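Local coordinates for putative capsular polysaccharide biosynthesis protein (Streptococcus pneumoniae serotype 4, PDB 6EWJ), which probably transfers an amino group to a sugar precursor of teichoic acid, with pyridoxal 5'-phosphate as cofactor, at residues R294-F299 with H319-R324; L307-K310 with E315-R318; S302-L307 with E399-V404. All coordinates share one frame; numbering follows the deposited sequence.

Interaction 1: R294-F299 with H319-R324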
loop_
_atom_site.group_PDB
_atom_site.type_symbol
_atom_site.label_atom_id
_atom_site.label_comp_id
_atom_site.label_asym_id
_atom_site.label_seq_id
_atom_site.Cartn_x
_atom_site.Cartn_y
_atom_site.Cartn_z
ATOM N N ARG A 294 -24.669 -28.678 1.509
ATOM C CA ARG A 294 -25.481 -29.060 0.338
ATOM C C ARG A 294 -24.577 -29.661 -0.756
ATOM O O ARG A 294 -24.866 -30.738 -1.306
ATOM C CB ARG A 294 -26.308 -27.861 -0.159
ATOM C CG ARG A 294 -27.193 -28.139 -1.360
ATOM C CD ARG A 294 -27.955 -26.907 -1.787
ATOM N NE ARG A 294 -29.086 -26.724 -0.902
ATOM C CZ ARG A 294 -30.303 -27.249 -1.064
ATOM N NH1 ARG A 294 -30.629 -27.977 -2.133
ATOM N NH2 ARG A 294 -31.212 -27.019 -0.149
ATOM N N TYR A 295 -23.446 -29.001 -1.013
ATOM C CA TYR A 295 -22.448 -29.565 -1.938
ATOM C C TYR A 295 -21.958 -30.954 -1.468
ATOM O O TYR A 295 -21.922 -31.920 -2.241
ATOM C CB TYR A 295 -21.217 -28.632 -2.050
ATOM C CG TYR A 295 -21.215 -27.470 -3.040
ATOM C CD1 TYR A 295 -21.724 -27.601 -4.323
ATOM C CD2 TYR A 295 -20.570 -26.270 -2.707
ATOM C CE1 TYR A 295 -21.648 -26.543 -5.241
ATOM C CE2 TYR A 295 -20.480 -25.206 -3.612
ATOM C CZ TYR A 295 -21.025 -25.340 -4.879
ATOM O OH TYR A 295 -20.905 -24.326 -5.790
ATOM N N ASP A 296 -21.539 -31.013 -0.204
ATOM C CA ASP A 296 -21.049 -32.252 0.390
ATOM C C ASP A 296 -22.053 -33.394 0.219
ATOM O O ASP A 296 -21.655 -34.471 -0.229
ATOM C CB ASP A 296 -20.713 -32.092 1.864
ATOM C CG ASP A 296 -19.446 -31.283 2.110
ATOM O OD1 ASP A 296 -18.645 -30.966 1.160
ATOM O OD2 ASP A 296 -19.255 -30.937 3.295
ATOM N N SER A 297 -23.328 -33.186 0.534
ATOM C CA SER A 297 -24.315 -34.292 0.345
ATOM C C SER A 297 -24.495 -34.603 -1.137
ATOM O O SER A 297 -24.554 -35.744 -1.523
ATOM C CB SER A 297 -25.681 -34.019 0.979
ATOM O OG SER A 297 -25.579 -33.335 2.230
ATOM N N GLY A 298 -24.503 -33.563 -1.973
ATOM C CA GLY A 298 -24.572 -33.727 -3.432
ATOM C C GLY A 298 -23.458 -34.557 -4.079
ATOM O O GLY A 298 -23.731 -35.385 -4.948
ATOM N N PHE A 299 -22.224 -34.367 -3.617
ATOM C CA PHE A 299 -21.055 -35.055 -4.157
ATOM C C PHE A 299 -20.740 -36.405 -3.493
ATOM O O PHE A 299 -19.879 -37.111 -3.977
ATOM C CB PHE A 299 -19.827 -34.133 -4.137
ATOM C CG PHE A 299 -19.985 -32.911 -5.015
ATOM C CD1 PHE A 299 -20.425 -33.043 -6.340
ATOM C CD2 PHE A 299 -19.706 -31.641 -4.533
ATOM C CE1 PHE A 299 -20.582 -31.929 -7.146
ATOM C CE2 PHE A 299 -19.883 -30.519 -5.338
ATOM C CZ PHE A 299 -20.321 -30.662 -6.631
ATOM N N HIS A 319 -14.245 -20.751 2.931
ATOM C CA HIS A 319 -13.916 -19.706 1.910
ATOM C C HIS A 319 -13.872 -20.206 0.454
ATOM O O HIS A 319 -14.459 -19.592 -0.428
ATOM C CB HIS A 319 -12.577 -19.050 2.252
ATOM C CG HIS A 319 -12.133 -18.101 1.203
ATOM N ND1 HIS A 319 -12.942 -17.086 0.744
ATOM C CD2 HIS A 319 -11.048 -18.109 0.408
ATOM C CE1 HIS A 319 -12.344 -16.484 -0.260
ATOM N NE2 HIS A 319 -11.188 -17.077 -0.467
ATOM N N LEU A 320 -13.254 -21.361 0.239
ATOM C CA LEU A 320 -13.262 -22.026 -1.086
ATOM C C LEU A 320 -13.787 -23.448 -1.028
ATOM O O LEU A 320 -13.445 -24.219 -0.091
ATOM C CB LEU A 320 -11.855 -22.094 -1.630
ATOM C CG LEU A 320 -11.170 -20.723 -1.886
ATOM C CD1 LEU A 320 -9.720 -20.994 -2.218
ATOM C CD2 LEU A 320 -11.856 -19.922 -2.975
ATOM N N TYR A 321 -14.576 -23.817 -2.036
ATOM C CA TYR A 321 -14.961 -25.183 -2.203
ATOM C C TYR A 321 -14.017 -25.887 -3.182
ATOM O O TYR A 321 -14.302 -26.075 -4.375
ATOM C CB TYR A 321 -16.420 -25.322 -2.625
ATOM C CG TYR A 321 -16.966 -26.688 -2.315
ATOM C CD1 TYR A 321 -17.276 -27.036 -1.006
ATOM C CD2 TYR A 321 -17.138 -27.642 -3.312
ATOM C CE1 TYR A 321 -17.762 -28.301 -0.711
ATOM C CE2 TYR A 321 -17.664 -28.919 -3.039
ATOM C CZ TYR A 321 -17.943 -29.237 -1.738
ATOM O OH TYR A 321 -18.441 -30.458 -1.471
ATOM N N ILE A 322 -12.901 -26.295 -2.615
ATOM C CA ILE A 322 -11.870 -27.038 -3.318
ATOM C C ILE A 322 -12.287 -28.504 -3.492
ATOM O O ILE A 322 -12.699 -29.170 -2.506
ATOM C CB ILE A 322 -10.514 -26.885 -2.582
ATOM C CG1 ILE A 322 -10.109 -25.380 -2.668
ATOM C CG2 ILE A 322 -9.489 -27.879 -3.160
ATOM C CD1 ILE A 322 -8.699 -24.985 -2.285
ATOM N N THR A 323 -12.196 -28.989 -4.737
ATOM C CA THR A 323 -12.498 -30.377 -5.058
ATOM C C THR A 323 -11.379 -30.939 -5.858
ATOM O O THR A 323 -10.643 -30.200 -6.534
ATOM C CB THR A 323 -13.831 -30.620 -5.814
ATOM O OG1 THR A 323 -13.687 -30.362 -7.233
ATOM C CG2 THR A 323 -15.006 -29.783 -5.225
ATOM N N ARG A 324 -11.217 -32.250 -5.752
ATOM C CA ARG A 324 -10.395 -33.004 -6.660
ATOM C C ARG A 324 -11.224 -34.125 -7.317
ATOM O O ARG A 324 -12.017 -34.773 -6.636
ATOM C CB ARG A 324 -9.171 -33.559 -5.936
ATOM C CG ARG A 324 -8.255 -32.490 -5.369
ATOM C CD ARG A 324 -7.134 -33.079 -4.557
ATOM N NE ARG A 324 -6.267 -33.900 -5.385
ATOM C CZ ARG A 324 -5.309 -34.705 -4.927
ATOM N NH1 ARG A 324 -5.119 -34.838 -3.608
ATOM N NH2 ARG A 324 -4.565 -35.408 -5.771
#
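Tyr321 packs its ring against Tyr295 and Phe299 and bonds to Asp296. This is helix-on-sheet packing in the part of the aminotransferase built on the three-stranded antiparallel sheet. Residues 294-299 of helix 268-299 lie over the middle strand, 321-325. The axes of the two short segments run nearly parallel, 15° apart and 11.2 Å at closest approach. Tyr321 spans much of that gap. Its CG is anti to the backbone N (chi1 -159°), which sends the ring out from the strand to the helix.

The tight part is aromatic. The Tyr295 and Tyr321 rings form a face-to-face stack with centroids 4.4 Å apart and planes tilted by 27°. Tyr295 CD2 sits over the centre of the Tyr321 ring, and Tyr295 CB comes within 3.3 Å of Tyr321 CZ on the same face. Phe299 CE2 touches Tyr321 CE2 at 3.6 Å, and the edge of the Phe299 ring meets the Tyr321 hydroxyl. These three aromatic residues are buried. Tyr295 OH bonds to Pro384 O, and Tyr295 also packs on Leu383 and Val394.

The more solvent-facing side is at Asp296, which is partly exposed and meets Tyr321 through its carboxylate. Pro306 of the neighbouring strand touches both Asp296 and Tyr321. Tyr321 OH donates to Asp296 OD1 over 2.7 Å, meeting the oxygen on its anti side.

Interaction 2: L307-K310 with E315-R318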
loop_
_atom_site.group_PDB
_atom_site.type_symbol
_atom_site.label_atom_id
_atom_site.label_comp_id
_atom_site.label_asym_id
_atom_site.label_seq_id
_atom_site.Cartn_x
_atom_site.Cartn_y
_atom_site.Cartn_z
ATOM N N LEU A 307 -12.459 -31.092 -0.330
ATOM C CA LEU A 307 -11.701 -30.980 0.897
ATOM C C LEU A 307 -12.718 -30.795 2.013
ATOM O O LEU A 307 -13.690 -30.031 1.829
ATOM C CB LEU A 307 -10.787 -29.753 0.927
ATOM C CG LEU A 307 -9.621 -29.631 0.002
ATOM C CD1 LEU A 307 -8.789 -28.448 0.493
ATOM C CD2 LEU A 307 -8.824 -30.924 -0.107
ATOM N N ALA A 308 -12.447 -31.433 3.140
ATOM C CA ALA A 308 -13.370 -31.410 4.272
ATOM C C ALA A 308 -13.245 -30.103 5.027
ATOM O O ALA A 308 -12.146 -29.692 5.407
ATOM C CB ALA A 308 -13.147 -32.595 5.199
ATOM N N HIS A 309 -14.384 -29.439 5.174
ATOM C CA HIS A 309 -14.454 -28.204 5.942
ATOM C C HIS A 309 -14.733 -28.362 7.403
ATOM O O HIS A 309 -14.628 -27.403 8.175
ATOM C CB HIS A 309 -15.423 -27.232 5.275
ATOM C CG HIS A 309 -14.856 -26.603 4.042
ATOM N ND1 HIS A 309 -13.989 -25.530 4.086
ATOM C CD2 HIS A 309 -15.054 -26.869 2.730
ATOM C CE1 HIS A 309 -13.691 -25.149 2.856
ATOM N NE2 HIS A 309 -14.316 -25.941 2.013
ATOM N N LYS A 310 -15.108 -29.572 7.800
ATOM C CA LYS A 310 -15.356 -29.876 9.192
ATOM C C LYS A 310 -14.590 -31.148 9.495
ATOM O O LYS A 310 -14.786 -32.121 8.797
ATOM C CB LYS A 310 -16.860 -30.018 9.434
ATOM C CG LYS A 310 -17.289 -30.281 10.877
ATOM C CD LYS A 310 -16.478 -29.567 11.962
ATOM C CE LYS A 310 -17.286 -29.463 13.282
ATOM N NZ LYS A 310 -16.623 -28.738 14.410
ATOM N N GLU A 315 -13.023 -26.372 12.353
ATOM C CA GLU A 315 -14.226 -25.827 11.736
ATOM C C GLU A 315 -13.770 -24.692 10.803
ATOM O O GLU A 315 -13.398 -23.583 11.250
ATOM C CB GLU A 315 -15.206 -25.297 12.791
ATOM C CG GLU A 315 -16.454 -24.563 12.263
ATOM C CD GLU A 315 -17.599 -25.450 11.848
ATOM O OE1 GLU A 315 -17.477 -26.678 11.835
ATOM O OE2 GLU A 315 -18.656 -24.907 11.479
ATOM N N SER A 316 -13.835 -24.965 9.506
ATOM C CA SER A 316 -13.405 -23.999 8.490
ATOM C C SER A 316 -14.386 -22.867 8.343
ATOM O O SER A 316 -15.571 -23.057 8.527
ATOM C CB SER A 316 -13.229 -24.718 7.123
ATOM O OG SER A 316 -12.944 -23.790 6.070
ATOM N N SER A 317 -13.868 -21.671 8.019
ATOM C CA SER A 317 -14.709 -20.517 7.608
ATOM C C SER A 317 -15.382 -20.707 6.258
ATOM O O SER A 317 -16.223 -19.916 5.890
ATOM C CB SER A 317 -13.891 -19.206 7.604
ATOM O OG SER A 317 -12.724 -19.363 6.797
ATOM N N ARG A 318 -14.971 -21.742 5.507
ATOM C CA ARG A 318 -15.613 -22.171 4.268
ATOM C C ARG A 318 -15.496 -21.101 3.199
ATOM O O ARG A 318 -16.510 -20.564 2.695
ATOM C CB ARG A 318 -17.050 -22.601 4.507
ATOM C CG ARG A 318 -17.137 -23.828 5.423
ATOM C CD ARG A 318 -18.557 -24.161 5.794
ATOM N NE ARG A 318 -18.643 -25.346 6.649
ATOM C CZ ARG A 318 -18.497 -25.379 7.978
ATOM N NH1 ARG A 318 -18.200 -24.257 8.666
ATOM N NH2 ARG A 318 -18.625 -26.537 8.615
#
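His309 and Ser316 meet twice, through their backbones and through their side chains. They lie at the base of the excursion between strands 304-306 and 321-325, where Lys310 and Glu315 form a single beta bridge. Ser316 N donates to His309 O at 2.9 Å, with an N-H...O angle of 163°.

The His309 side chain runs along Ser316 and past Arg318 in the opposite direction. Its CB lies 3.8 Å from Arg318 CG and just as far from Ser316 CB. Its CG lies against Arg318 CG. At ND1 the ring edge is bonded to Ser316 OG, 2.8 Å away. CE1 comes next, near the same OG and near Arg318 CA. NE2, on the far side of the ring, makes a weak hydrogen bond to Leu320 O. Arg318 CB stands over one ring face, toward the rim. Ser316 OG also accepts from Arg318 N at 2.9 Å, closing an ST turn. With OG anti to the backbone N of Ser316 (chi1 174°), the hydroxyl can meet both His309 ND1 and Arg318 N. The Ser316 side chain is about 7 Å from that of His179, which binds pyridoxal 5'-phosphate when the cofactor is present; none is bound here.

Glu315 lies between two cations. Arg318 NH1 reaches Glu315 OE2 at 2.9 Å, from above the carboxylate plane. Lys310 NZ forms a longer salt bridge to Glu315 OE1, 3.4 Å, and the bent lysine chain lays CD and CE against that same oxygen. One carboxylate thus serves two positive groups, which probably favours its ionised form.

Interaction 3: S302-L307 with E399-V404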
loop_
_atom_site.group_PDB
_atom_site.type_symbol
_atom_site.label_atom_id
_atom_site.label_comp_id
_atom_site.label_asym_id
_atom_site.label_seq_id
_atom_site.Cartn_x
_atom_site.Cartn_y
_atom_site.Cartn_z
ATOM N N SER A 302 -19.663 -39.821 -5.252
ATOM C CA SER A 302 -19.262 -39.553 -6.640
ATOM C C SER A 302 -17.741 -39.515 -6.759
ATOM O O SER A 302 -17.001 -39.631 -5.797
ATOM C CB SER A 302 -19.861 -38.220 -7.114
ATOM O OG SER A 302 -19.174 -37.080 -6.566
ATOM N N ARG A 303 -17.268 -39.266 -7.957
ATOM C CA ARG A 303 -15.834 -39.075 -8.197
ATOM C C ARG A 303 -15.317 -37.682 -7.697
ATOM O O ARG A 303 -14.115 -37.468 -7.471
ATOM C CB ARG A 303 -15.645 -39.225 -9.696
ATOM C CG ARG A 303 -14.362 -39.803 -10.263
ATOM C CD ARG A 303 -14.437 -39.663 -11.821
ATOM N NE ARG A 303 -15.841 -39.513 -12.267
ATOM C CZ ARG A 303 -16.592 -40.419 -12.901
ATOM N NH1 ARG A 303 -16.124 -41.617 -13.303
ATOM N NH2 ARG A 303 -17.861 -40.119 -13.168
ATOM N N ILE A 304 -16.240 -36.755 -7.509
ATOM C CA ILE A 304 -15.911 -35.404 -7.032
ATOM C C ILE A 304 -15.643 -35.481 -5.536
ATOM O O ILE A 304 -16.572 -35.733 -4.753
ATOM C CB ILE A 304 -17.045 -34.445 -7.407
ATOM C CG1 ILE A 304 -17.093 -34.310 -8.942
ATOM C CG2 ILE A 304 -16.844 -33.059 -6.775
ATOM C CD1 ILE A 304 -18.482 -34.175 -9.496
ATOM N N HIS A 305 -14.398 -35.301 -5.138
ATOM C CA HIS A 305 -13.961 -35.340 -3.723
ATOM C C HIS A 305 -13.582 -33.956 -3.168
ATOM O O HIS A 305 -12.469 -33.439 -3.431
ATOM C CB HIS A 305 -12.736 -36.255 -3.552
ATOM C CG HIS A 305 -12.956 -37.663 -3.991
ATOM N ND1 HIS A 305 -14.160 -38.314 -3.854
ATOM C CD2 HIS A 305 -12.105 -38.570 -4.519
ATOM C CE1 HIS A 305 -14.056 -39.541 -4.341
ATOM N NE2 HIS A 305 -12.817 -39.733 -4.722
ATOM N N PRO A 306 -14.467 -33.357 -2.366
ATOM C CA PRO A 306 -14.145 -32.045 -1.762
ATOM C C PRO A 306 -13.237 -32.137 -0.543
ATOM O O PRO A 306 -13.193 -33.142 0.155
ATOM C CB PRO A 306 -15.513 -31.505 -1.345
ATOM C CG PRO A 306 -16.357 -32.724 -1.160
ATOM C CD PRO A 306 -15.788 -33.842 -1.968
ATOM N N LEU A 307 -12.459 -31.092 -0.330
ATOM C CA LEU A 307 -11.701 -30.980 0.897
ATOM C C LEU A 307 -12.718 -30.795 2.013
ATOM O O LEU A 307 -13.690 -30.031 1.829
ATOM C CB LEU A 307 -10.787 -29.753 0.927
ATOM C CG LEU A 307 -9.621 -29.631 0.002
ATOM C CD1 LEU A 307 -8.789 -28.448 0.493
ATOM C CD2 LEU A 307 -8.824 -30.924 -0.107
ATOM N N GLU A 399 -25.305 -31.127 -9.979
ATOM C CA GLU A 399 -25.739 -32.060 -10.976
ATOM C C GLU A 399 -24.932 -31.862 -12.309
ATOM O O GLU A 399 -24.511 -32.854 -12.910
ATOM C CB GLU A 399 -27.274 -32.230 -10.991
ATOM C CG GLU A 399 -27.932 -31.185 -11.787
ATOM C CD GLU A 399 -27.991 -31.578 -13.262
ATOM O OE1 GLU A 399 -26.918 -31.775 -13.878
ATOM O OE2 GLU A 399 -29.115 -31.733 -13.798
ATOM N N THR A 400 -24.623 -30.607 -12.690
ATOM C CA THR A 400 -23.804 -30.308 -13.902
ATOM C C THR A 400 -22.351 -30.799 -13.792
ATOM O O THR A 400 -21.823 -31.400 -14.720
ATOM C CB THR A 400 -23.803 -28.805 -14.253
ATOM O OG1 THR A 400 -25.142 -28.320 -14.400
ATOM C CG2 THR A 400 -23.047 -28.552 -15.556
ATOM N N PHE A 401 -21.729 -30.592 -12.639
ATOM C CA PHE A 401 -20.352 -31.017 -12.430
ATOM C C PHE A 401 -20.240 -32.563 -12.517
ATOM O O PHE A 401 -19.311 -33.091 -13.154
ATOM C CB PHE A 401 -19.857 -30.465 -11.078
ATOM C CG PHE A 401 -18.389 -30.607 -10.811
ATOM C CD1 PHE A 401 -17.435 -30.770 -11.831
ATOM C CD2 PHE A 401 -17.943 -30.522 -9.512
ATOM C CE1 PHE A 401 -16.085 -30.866 -11.529
ATOM C CE2 PHE A 401 -16.602 -30.612 -9.204
ATOM C CZ PHE A 401 -15.667 -30.796 -10.209
ATOM N N LYS A 402 -21.205 -33.274 -11.924
ATOM C CA LYS A 402 -21.240 -34.741 -12.072
ATOM C C LYS A 402 -21.383 -35.183 -13.528
ATOM O O LYS A 402 -20.564 -35.951 -14.015
ATOM C CB LYS A 402 -22.382 -35.360 -11.281
ATOM C CG LYS A 402 -22.192 -35.319 -9.780
ATOM C CD LYS A 402 -23.400 -35.979 -9.142
ATOM C CE LYS A 402 -23.901 -35.241 -7.948
ATOM N NZ LYS A 402 -25.014 -35.988 -7.292
ATOM N N THR A 403 -22.396 -34.653 -14.219
ATOM C CA THR A 403 -22.654 -34.979 -15.629
ATOM C C THR A 403 -21.461 -34.660 -16.524
ATOM O O THR A 403 -21.086 -35.465 -17.390
ATOM C CB THR A 403 -23.904 -34.238 -16.160
ATOM O OG1 THR A 403 -25.036 -34.614 -15.386
ATOM C CG2 THR A 403 -24.197 -34.565 -17.651
ATOM N N VAL A 404 -20.885 -33.482 -16.321
ATOM C CA VAL A 404 -19.752 -33.027 -17.125
ATOM C C VAL A 404 -18.524 -33.893 -16.919
ATOM O O VAL A 404 -17.870 -34.255 -17.888
ATOM C CB VAL A 404 -19.426 -31.533 -16.858
ATOM C CG1 VAL A 404 -18.008 -31.192 -17.268
ATOM C CG2 VAL A 404 -20.415 -30.645 -17.612
#
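The Phe401 ring carries Ile304 on one face. Ile304 CD1 sits 3.9 Å from the ring centroid and 20° off the ring normal, a CH-pi contact displaced toward the rim. The two branches of the isoleucine share the work: CG2 touches Phe401 CE2 at 3.5 Å, and CG1 lies against CE2 at 3.7 Å. Phe401 CG is anti to the backbone N (chi1 -170°), which brings the ring from helix 391-409 up to the sheet. Thr323 and Val325 of the adjoining strand also touch this ring, as do Ile336 and Leu340 of helix 330-342.

The contact joins edge strand 304-306 of the antiparallel sheet to the C-terminal helix. Ile304 CD1 goes on to Lys402, packing on its CG at 3.9 Å. The charged end of Lys402 bonds to Gly298 O of helix 268-299. Before the strand, Ser302 OG accepts from Ile304 N at 3.1 Å in an ST turn and is also bonded to Phe299 O.

No hydrogen bond crosses between the two segments. The polar ends of Ser302 and Lys402 each find a partner outside this contact. The strand and helix are therefore held to each other here by apolar contact.

How the interactions relate
Interactions 1 and 3 hold the same small sheet. Interaction 1 sets helix 268-299 on the middle strand, and interaction 3 sets helix 391-409 on the neighbouring edge strand. They join through strand pairing, Arg324 O to His305 N. Interaction 2 belongs to the loop between these two strands. Of the side chains that make the contacts, Ser316 of interaction 2 comes closer to the cofactor-binding His179 than Tyr321 of interaction 1 does. Each contact is largely buried. In interaction 1 the aromatic core ends in one polar bond at a partly exposed aspartate. Interaction 3 is apolar across its segments. Interaction 2 is mainly polar, its hydrogen bonds buried and its charges reaching the surface at Lys310.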